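Local coordinates for protein probable hydrolase (Pseudomonas aeruginosa, PDB 3OM8) that probably acts as an alpha/beta-fold hydrolase of the 3-oxoadipate enol-lactonase type, opening an enol-lactone ring by hydrolysis, at residues A10-A15 and L76-E81; V92-F97 and I207-L212; L123-A128 and H246-E251. All coordinates share one frame; numbering follows the deposited sequence.

Contact 1. Residues A10-A15 and L76-E81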
loop_
_atom_site.group_PDB
_atom_site.type_symbol
_atom_site.label_atom_id
_atom_site.label_comp_id
_atom_site.label_asym_id
_atom_site.label_seq_id
_atom_site.Cartn_x
_atom_site.Cartn_y
_atom_site.Cartn_z
ATOM N N ALA B 10 0.253 38.558 -10.170
ATOM C CA ALA B 10 1.510 38.945 -10.786
ATOM C C ALA B 10 2.628 38.544 -9.845
ATOM O O ALA B 10 2.733 39.069 -8.743
ATOM C CB ALA B 10 1.546 40.453 -11.059
ATOM N N THR B 11 3.460 37.610 -10.283
ATOM C CA THR B 11 4.573 37.134 -9.476
ATOM C C THR B 11 5.704 38.149 -9.388
ATOM O O THR B 11 5.789 39.087 -10.191
ATOM C CB THR B 11 5.141 35.838 -10.053
ATOM O OG1 THR B 11 5.694 36.097 -11.347
ATOM C CG2 THR B 11 4.044 34.802 -10.189
ATOM N N SER B 12 6.588 37.936 -8.419
ATOM C CA SER B 12 7.736 38.806 -8.205
ATOM C C SER B 12 8.682 38.851 -9.406
ATOM O O SER B 12 9.450 39.808 -9.559
ATOM C CB SER B 12 8.514 38.352 -6.973
ATOM O OG SER B 12 8.953 37.015 -7.132
ATOM N N ASP B 13 8.645 37.817 -10.245
ATOM C CA ASP B 13 9.538 37.753 -11.403
ATOM C C ASP B 13 8.808 38.025 -12.718
ATOM O O ASP B 13 9.301 37.686 -13.795
ATOM C CB ASP B 13 10.262 36.407 -11.464
ATOM C CG ASP B 13 9.327 35.256 -11.783
ATOM O OD1 ASP B 13 8.133 35.343 -11.425
ATOM O OD2 ASP B 13 9.788 34.267 -12.392
ATOM N N GLY B 14 7.625 38.623 -12.624
ATOM C CA GLY B 14 6.935 39.142 -13.795
ATOM C C GLY B 14 6.181 38.141 -14.654
ATOM O O GLY B 14 6.083 38.318 -15.869
ATOM N N ALA B 15 5.658 37.083 -14.040
ATOM C CA ALA B 15 4.728 36.207 -14.742
ATOM C C ALA B 15 3.331 36.457 -14.193
ATOM O O ALA B 15 3.171 37.179 -13.214
ATOM C CB ALA B 15 5.127 34.764 -14.584
ATOM N N LEU B 76 12.676 24.164 -9.445
ATOM C CA LEU B 76 11.677 23.690 -8.492
ATOM C C LEU B 76 11.328 24.807 -7.512
ATOM O O LEU B 76 10.156 25.067 -7.234
ATOM C CB LEU B 76 12.190 22.456 -7.740
ATOM C CG LEU B 76 11.210 21.816 -6.751
ATOM C CD1 LEU B 76 9.867 21.527 -7.422
ATOM C CD2 LEU B 76 11.812 20.546 -6.144
ATOM N N ALA B 77 12.364 25.473 -7.010
ATOM C CA ALA B 77 12.209 26.520 -6.009
ATOM C C ALA B 77 11.257 27.609 -6.487
ATOM O O ALA B 77 10.457 28.133 -5.710
ATOM C CB ALA B 77 13.571 27.114 -5.659
ATOM N N ARG B 78 11.363 27.957 -7.767
ATOM C CA ARG B 78 10.502 28.970 -8.367
ATOM C C ARG B 78 9.050 28.500 -8.430
ATOM O O ARG B 78 8.136 29.286 -8.196
ATOM C CB ARG B 78 10.996 29.332 -9.771
ATOM C CG ARG B 78 10.193 30.430 -10.458
ATOM C CD ARG B 78 10.217 31.743 -9.669
ATOM N NE ARG B 78 8.912 32.033 -9.085
ATOM C CZ ARG B 78 8.619 33.121 -8.380
ATOM N NH1 ARG B 78 7.394 33.274 -7.892
ATOM N NH2 ARG B 78 9.537 34.050 -8.157
ATOM N N LEU B 79 8.838 27.228 -8.756
ATOM C CA LEU B 79 7.485 26.667 -8.780
ATOM C C LEU B 79 6.860 26.635 -7.372
ATOM O O LEU B 79 5.647 26.760 -7.210
ATOM C CB LEU B 79 7.496 25.261 -9.382
ATOM C CG LEU B 79 8.023 25.114 -10.808
ATOM C CD1 LEU B 79 7.942 23.655 -11.251
ATOM C CD2 LEU B 79 7.248 26.012 -11.765
ATOM N N GLY B 80 7.695 26.463 -6.356
ATOM C CA GLY B 80 7.233 26.507 -4.982
ATOM C C GLY B 80 6.921 27.927 -4.553
ATOM O O GLY B 80 5.938 28.172 -3.856
ATOM N N GLU B 81 7.758 28.871 -4.976
ATOM C CA GLU B 81 7.550 30.272 -4.634
ATOM C C GLU B 81 6.234 30.799 -5.203
ATOM O O GLU B 81 5.579 31.652 -4.596
ATOM C CB GLU B 81 8.729 31.124 -5.111
ATOM C CG GLU B 81 9.966 30.985 -4.245
ATOM C CD GLU B 81 9.786 31.607 -2.866
ATOM O OE1 GLU B 81 9.038 32.607 -2.749
ATOM O OE2 GLU B 81 10.399 31.098 -1.901
#
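Arg-78 reaches from the first turn of helix 76-90 and lays its guanidinium against the turn that carries Thr-11, Ser-12 and Asp-13. One hydrogen bond spans the gap: NH2 of Arg-78 donates to OG of Ser-12 at 3.2 Å (N-H...O angle 160°), the oxygen close to the guanidinium plane. That OG is also hydrogen-bonded to Glu-85.

The electrostatic part is a stack. The carboxylate of Asp-13 lies almost parallel to the guanidinium, the planes 4° apart, and OD1 sits above its centre. The ion pair from Asp-13 OD1 to Arg-78 NH2 is long at 3.8 Å and rests on charge alone, because no N-H points at the oxygen. CB of Glu-81 touches the opposite face near the rim. Further charges surround the pair: Arg-78 NH1 forms salt bridges with Asp-82 and Glu-85, and Arg-62, which pairs with Asp-13 OD2, brings a like charge near Arg-78 NE.

Van der Waals contact is slight: OD2 of Asp-13 lies 3.7 Å from CD of Arg-78, and CB of Thr-11 4.0 Å from NH1 of Arg-78. Bends at chi2 and chi3 swing the arginine's end over to the turn.

Within 10-15, OG1 of Thr-11 helps to position the carboxylate, donating a hydrogen bond to OD1 of Asp-13, 2.6 Å away. The same OG1 accepts from N of Ala-15 at 2.9 Å, bracing the type I turn from Thr-11 to Gly-14.

The turn connects strands 7-10 and 16-22 as a hairpin at one edge of the sheet; helix 76-90 flanks it, while Leu-76, Ala-77 and Glu-81 touch helix 102-113.

Contact 2. Residues V92-F97 and I207-L212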
loop_
_atom_site.group_PDB
_atom_site.type_symbol
_atom_site.label_atom_id
_atom_site.label_comp_id
_atom_site.label_asym_id
_atom_site.label_seq_id
_atom_site.Cartn_x
_atom_site.Cartn_y
_atom_site.Cartn_z
ATOM N N VAL B 92 -3.268 34.081 3.471
ATOM C CA VAL B 92 -3.409 32.827 4.195
ATOM C C VAL B 92 -2.073 32.419 4.808
ATOM O O VAL B 92 -1.086 32.225 4.097
ATOM C CB VAL B 92 -3.952 31.701 3.291
ATOM C CG1 VAL B 92 -3.916 30.362 4.018
ATOM C CG2 VAL B 92 -5.370 32.018 2.858
ATOM N N ARG B 93 -2.046 32.296 6.133
ATOM C CA ARG B 93 -0.829 31.910 6.830
ATOM C C ARG B 93 -0.457 30.457 6.533
ATOM O O ARG B 93 0.721 30.108 6.450
ATOM C CB ARG B 93 -0.987 32.118 8.339
ATOM C CG ARG B 93 0.265 31.787 9.133
ATOM C CD ARG B 93 1.466 32.491 8.521
ATOM N NE ARG B 93 2.735 32.107 9.135
ATOM C CZ ARG B 93 3.926 32.485 8.676
ATOM N NH1 ARG B 93 4.012 33.252 7.594
ATOM N NH2 ARG B 93 5.030 32.093 9.295
ATOM N N ARG B 94 -1.462 29.612 6.352
ATOM C CA ARG B 94 -1.224 28.176 6.333
ATOM C C ARG B 94 -2.380 27.407 5.694
ATOM O O ARG B 94 -3.551 27.725 5.900
ATOM C CB ARG B 94 -0.969 27.692 7.763
ATOM C CG ARG B 94 -0.580 26.241 7.879
ATOM C CD ARG B 94 -0.279 25.868 9.330
ATOM N NE ARG B 94 1.117 25.469 9.471
ATOM C CZ ARG B 94 1.553 24.523 10.294
ATOM N NH1 ARG B 94 2.852 24.227 10.337
ATOM N NH2 ARG B 94 0.690 23.870 11.070
ATOM N N ALA B 95 -2.042 26.391 4.913
ATOM C CA ALA B 95 -3.040 25.669 4.146
ATOM C C ALA B 95 -2.679 24.201 4.060
ATOM O O ALA B 95 -1.520 23.827 4.245
ATOM C CB ALA B 95 -3.137 26.256 2.737
ATOM N N HIS B 96 -3.670 23.370 3.771
ATOM C CA HIS B 96 -3.384 21.997 3.394
ATOM C C HIS B 96 -2.958 22.031 1.937
ATOM O O HIS B 96 -3.406 22.884 1.184
ATOM C CB HIS B 96 -4.621 21.107 3.546
ATOM C CG HIS B 96 -5.069 20.929 4.961
ATOM N ND1 HIS B 96 -4.259 20.383 5.932
ATOM C CD2 HIS B 96 -6.251 21.204 5.564
ATOM C CE1 HIS B 96 -4.918 20.341 7.078
ATOM N NE2 HIS B 96 -6.129 20.830 6.881
ATOM N N PHE B 97 -2.109 21.092 1.541
ATOM C CA PHE B 97 -1.627 21.043 0.180
ATOM C C PHE B 97 -1.805 19.659 -0.404
ATOM O O PHE B 97 -1.356 18.682 0.177
ATOM C CB PHE B 97 -0.147 21.438 0.123
ATOM C CG PHE B 97 0.394 21.594 -1.287
ATOM C CD1 PHE B 97 0.400 22.828 -1.910
ATOM C CD2 PHE B 97 0.889 20.499 -1.983
ATOM C CE1 PHE B 97 0.887 22.963 -3.202
ATOM C CE2 PHE B 97 1.378 20.630 -3.265
ATOM C CZ PHE B 97 1.377 21.860 -3.876
ATOM N N ILE B 207 11.200 16.199 6.686
ATOM C CA ILE B 207 9.810 16.637 6.675
ATOM C C ILE B 207 9.085 16.252 7.971
ATOM O O ILE B 207 9.163 15.110 8.426
ATOM C CB ILE B 207 9.067 16.069 5.459
ATOM C CG1 ILE B 207 9.587 16.731 4.185
ATOM C CG2 ILE B 207 7.558 16.266 5.600
ATOM C CD1 ILE B 207 9.073 16.121 2.913
ATOM N N GLU B 208 8.393 17.221 8.564
ATOM C CA GLU B 208 7.643 16.999 9.796
ATOM C C GLU B 208 6.165 17.374 9.678
ATOM O O GLU B 208 5.485 17.543 10.688
ATOM C CB GLU B 208 8.293 17.726 10.982
ATOM C CG GLU B 208 8.743 19.161 10.710
ATOM C CD GLU B 208 7.597 20.165 10.724
ATOM O OE1 GLU B 208 7.257 20.678 11.811
ATOM O OE2 GLU B 208 7.045 20.455 9.644
ATOM N N ARG B 209 5.672 17.503 8.447
ATOM C CA ARG B 209 4.239 17.660 8.220
ATOM C C ARG B 209 3.599 16.272 8.092
ATOM O O ARG B 209 4.214 15.345 7.553
ATOM C CB ARG B 209 3.947 18.482 6.951
ATOM C CG ARG B 209 4.627 19.860 6.872
ATOM C CD ARG B 209 4.656 20.567 8.223
ATOM N NE ARG B 209 3.317 20.756 8.752
ATOM C CZ ARG B 209 2.985 20.639 10.032
ATOM N NH1 ARG B 209 1.727 20.830 10.391
ATOM N NH2 ARG B 209 3.894 20.340 10.953
ATOM N N PRO B 210 2.362 16.122 8.588
ATOM C CA PRO B 210 1.661 14.856 8.368
ATOM C C PRO B 210 1.494 14.645 6.879
ATOM O O PRO B 210 0.991 15.529 6.201
ATOM C CB PRO B 210 0.293 15.090 9.016
ATOM C CG PRO B 210 0.538 16.168 10.027
ATOM C CD PRO B 210 1.566 17.065 9.391
ATOM N N THR B 211 1.902 13.485 6.387
ATOM C CA THR B 211 1.906 13.229 4.963
ATOM C C THR B 211 1.137 11.975 4.567
ATOM O O THR B 211 1.376 10.903 5.104
ATOM C CB THR B 211 3.349 13.072 4.462
ATOM O OG1 THR B 211 4.108 14.233 4.823
ATOM C CG2 THR B 211 3.365 12.891 2.960
ATOM N N LEU B 212 0.226 12.118 3.610
ATOM C CA LEU B 212 -0.393 10.974 2.950
ATOM C C LEU B 212 0.166 10.848 1.532
ATOM O O LEU B 212 0.206 11.827 0.791
ATOM C CB LEU B 212 -1.907 11.146 2.875
ATOM C CG LEU B 212 -2.639 10.149 1.976
ATOM C CD1 LEU B 212 -2.515 8.730 2.545
ATOM C CD2 LEU B 212 -4.113 10.521 1.823
#
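Arg-94 and Arg-209 meet at one end of the central sheet of the alpha/beta hydrolase fold, just ahead of strands 95-100 and 211-216, which run parallel with strand 118-124 between them. The close-packed part is a pair of guanidinium groups arriving from opposite directions, their planes 38° apart. Arg-94 stays extended (chi1 -175°) up to chi3; Arg-209 curls at chi2 and chi3. NH1 of Arg-94 lies over the centre of the Arg-209 group, 3.6 Å from its CZ, and CD of Pro-210 covers the other face. Two donors, Arg-94 NH2 and Arg-209 NH1, come within 3.3 Å without bonding, bringing like charges together.

Strand 118-124 and the residues leading into it hold both arginines: Arg-94 NE donates to O of Gln-116, Arg-209 NE to O of Ile-118. Glu-119 forms long, weak ion pairs with both and would probably offset some of the charge.

The looser side is the surface around Glu-208, an exposed residue whose carboxylate is 5.7 Å from Arg-94, OE2 to NH1. Its hold on Arg-209 is a salt bridge with weak hydrogen bonds. The better-directed of these runs from Arg-209 NH2 to Glu-208 OE2 at 3.4 Å, with an N-H...O angle of 163°.

Contact 3. Residues L123-A128 and H246-E251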
loop_
_atom_site.group_PDB
_atom_site.type_symbol
_atom_site.label_atom_id
_atom_site.label_comp_id
_atom_site.label_asym_id
_atom_site.label_seq_id
_atom_site.Cartn_x
_atom_site.Cartn_y
_atom_site.Cartn_z
ATOM N N LEU B 123 0.419 13.773 -1.315
ATOM C CA LEU B 123 1.289 13.627 -2.466
ATOM C C LEU B 123 0.748 12.503 -3.330
ATOM O O LEU B 123 0.860 11.334 -2.965
ATOM C CB LEU B 123 2.693 13.271 -1.991
ATOM C CG LEU B 123 3.280 14.236 -0.964
ATOM C CD1 LEU B 123 4.635 13.751 -0.468
ATOM C CD2 LEU B 123 3.394 15.632 -1.566
ATOM N N ALA B 124 0.150 12.847 -4.465
ATOM C CA ALA B 124 -0.475 11.846 -5.325
ATOM C C ALA B 124 0.370 11.562 -6.561
ATOM O O ALA B 124 0.853 12.486 -7.213
ATOM C CB ALA B 124 -1.869 12.297 -5.737
ATOM N N ASN B 125 0.538 10.282 -6.881
ATOM C CA ASN B 125 1.237 9.875 -8.086
ATOM C C ASN B 125 2.442 10.778 -8.338
ATOM O O ASN B 125 2.493 11.516 -9.330
ATOM C CB ASN B 125 0.284 9.940 -9.279
ATOM C CG ASN B 125 -0.917 9.016 -9.125
ATOM O OD1 ASN B 125 -0.888 7.871 -9.575
ATOM N ND2 ASN B 125 -1.986 9.522 -8.514
ATOM N N THR B 126 3.396 10.736 -7.420
ATOM C CA THR B 126 4.534 11.626 -7.486
ATOM C C THR B 126 5.816 10.894 -7.130
ATOM O O THR B 126 5.836 9.667 -6.997
ATOM C CB THR B 126 4.356 12.848 -6.568
ATOM O OG1 THR B 126 5.362 13.827 -6.875
ATOM C CG2 THR B 126 4.472 12.441 -5.104
ATOM N N SER B 127 6.888 11.659 -6.973
ATOM C CA SER B 127 8.198 11.078 -6.777
ATOM C C SER B 127 9.157 12.102 -6.198
ATOM O O SER B 127 8.938 13.308 -6.315
ATOM C CB SER B 127 8.722 10.548 -8.110
ATOM O OG SER B 127 10.110 10.296 -8.048
ATOM N N ALA B 128 10.217 11.613 -5.568
ATOM C CA ALA B 128 11.263 12.475 -5.040
ATOM C C ALA B 128 12.461 12.528 -5.984
ATOM O O ALA B 128 13.394 13.294 -5.763
ATOM C CB ALA B 128 11.697 12.000 -3.672
ATOM N N HIS B 246 -1.739 6.676 -13.718
ATOM C CA HIS B 246 -1.101 7.917 -13.252
ATOM C C HIS B 246 -2.023 9.016 -12.707
ATOM O O HIS B 246 -1.645 9.740 -11.789
ATOM C CB HIS B 246 -0.142 8.496 -14.303
ATOM C CG HIS B 246 0.637 9.682 -13.819
ATOM N ND1 HIS B 246 1.554 9.602 -12.793
ATOM C CD2 HIS B 246 0.642 10.975 -14.227
ATOM C CE1 HIS B 246 2.083 10.794 -12.580
ATOM N NE2 HIS B 246 1.548 11.645 -13.440
ATOM N N LEU B 247 -3.213 9.161 -13.274
ATOM C CA LEU B 247 -4.153 10.155 -12.770
ATOM C C LEU B 247 -5.205 9.437 -11.928
ATOM O O LEU B 247 -6.346 9.241 -12.355
ATOM C CB LEU B 247 -4.805 10.930 -13.913
ATOM C CG LEU B 247 -3.883 11.733 -14.849
ATOM C CD1 LEU B 247 -4.593 12.026 -16.141
ATOM C CD2 LEU B 247 -3.404 13.024 -14.210
ATOM N N SER B 248 -4.816 9.049 -10.720
ATOM C CA SER B 248 -5.658 8.161 -9.917
ATOM C C SER B 248 -6.966 8.824 -9.476
ATOM O O SER B 248 -7.965 8.141 -9.297
ATOM C CB SER B 248 -4.871 7.576 -8.745
ATOM O OG SER B 248 -4.298 8.592 -7.949
ATOM N N ASN B 249 -6.979 10.152 -9.360
ATOM C CA ASN B 249 -8.225 10.866 -9.073
ATOM C C ASN B 249 -9.228 10.710 -10.203
ATOM O O ASN B 249 -10.438 10.770 -9.986
ATOM C CB ASN B 249 -7.983 12.349 -8.796
ATOM C CG ASN B 249 -7.503 13.122 -10.040
ATOM O OD1 ASN B 249 -6.514 12.755 -10.675
ATOM N ND2 ASN B 249 -8.198 14.202 -10.369
ATOM N N VAL B 250 -8.726 10.506 -11.416
ATOM C CA VAL B 250 -9.594 10.324 -12.575
ATOM C C VAL B 250 -10.157 8.895 -12.621
ATOM O O VAL B 250 -11.347 8.678 -12.871
ATOM C CB VAL B 250 -8.828 10.653 -13.888
ATOM C CG1 VAL B 250 -9.671 10.325 -15.126
ATOM C CG2 VAL B 250 -8.389 12.111 -13.882
ATOM N N GLU B 251 -9.293 7.921 -12.368
ATOM C CA GLU B 251 -9.684 6.527 -12.473
ATOM C C GLU B 251 -10.553 6.057 -11.296
ATOM O O GLU B 251 -11.482 5.282 -11.481
ATOM C CB GLU B 251 -8.443 5.652 -12.550
ATOM C CG GLU B 251 -7.851 5.495 -13.931
ATOM C CD GLU B 251 -6.643 4.598 -13.897
ATOM O OE1 GLU B 251 -5.530 5.154 -13.873
ATOM O OE2 GLU B 251 -6.809 3.350 -13.857
#
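This is a buried contact at the probable active site of an alpha/beta hydrolase: Asn-125, just past the C-terminal end of strand 118-124, packs against His-246 and Ser-248, where a loop turns into the short helix 248-251. The backbones draw closest at Asn-125 and His-246, with CA atoms 6.0 Å apart, and all three side chains are buried.

The side chain of Asn-125 points toward segment 246-251 and packs near His-246 and Ser-248. Its CG stands anti to its own carbonyl carbon (chi1 -61°), which directs the side chain that way, though the orientation of the amide is doubtful. Leu-247 occupies the N-cap position of the helix, and its carbonyl oxygen accepts from both Val-250 N and Glu-251 N.

The imidazole meets Asn-125 obliquely, through CE1 and ND1. CE1 of His-246 lies 3.4 Å from the backbone oxygen of Asn-125, and ND1 is 3.8 Å from Asn-125 CB. In His-246 the position of CG anti to the backbone N (chi1 -174°) carries the ring over to Asn-125. Trp-160 meets the ring as well, its plane inclined by about 20°.

The polar ends of the ring look elsewhere: ND1 is hydrogen-bonded to OD2 of Asp-219, and NE2 makes a weak hydrogen bond with OG of Ser-101. These partners match a Ser-His-Asp catalytic triad, with Ser-101 on a probable nucleophile elbow. This is consistent with Asn-125 being a second-shell neighbour of the probable triad: it borders His-246 and its side chain also touches Asp-219, while both ring nitrogens engage the other probable members.

The three contacts spread across one alpha/beta hydrolase core. Contact 1 closes before the others open, joining the sheet's edge hairpin to helix 76-90, which leads to strand 95-100 of contact 2. Contacts 2 and 3 alternate their segments and share the sheet: strand 118-124, which ends in contact 3, runs between both strands of contact 2, and Leu-212 O probably accepts a hydrogen bond from Leu-123 N. The centres of contacts 2 and 3 lie about 18 Å apart; that of contact 1 is about 20 Å from the centre of contact 2 and about 24 Å from that of contact 3. The parallel strands connect a surface arginine pair at their starts to the probable catalytic histidine beyond their ends.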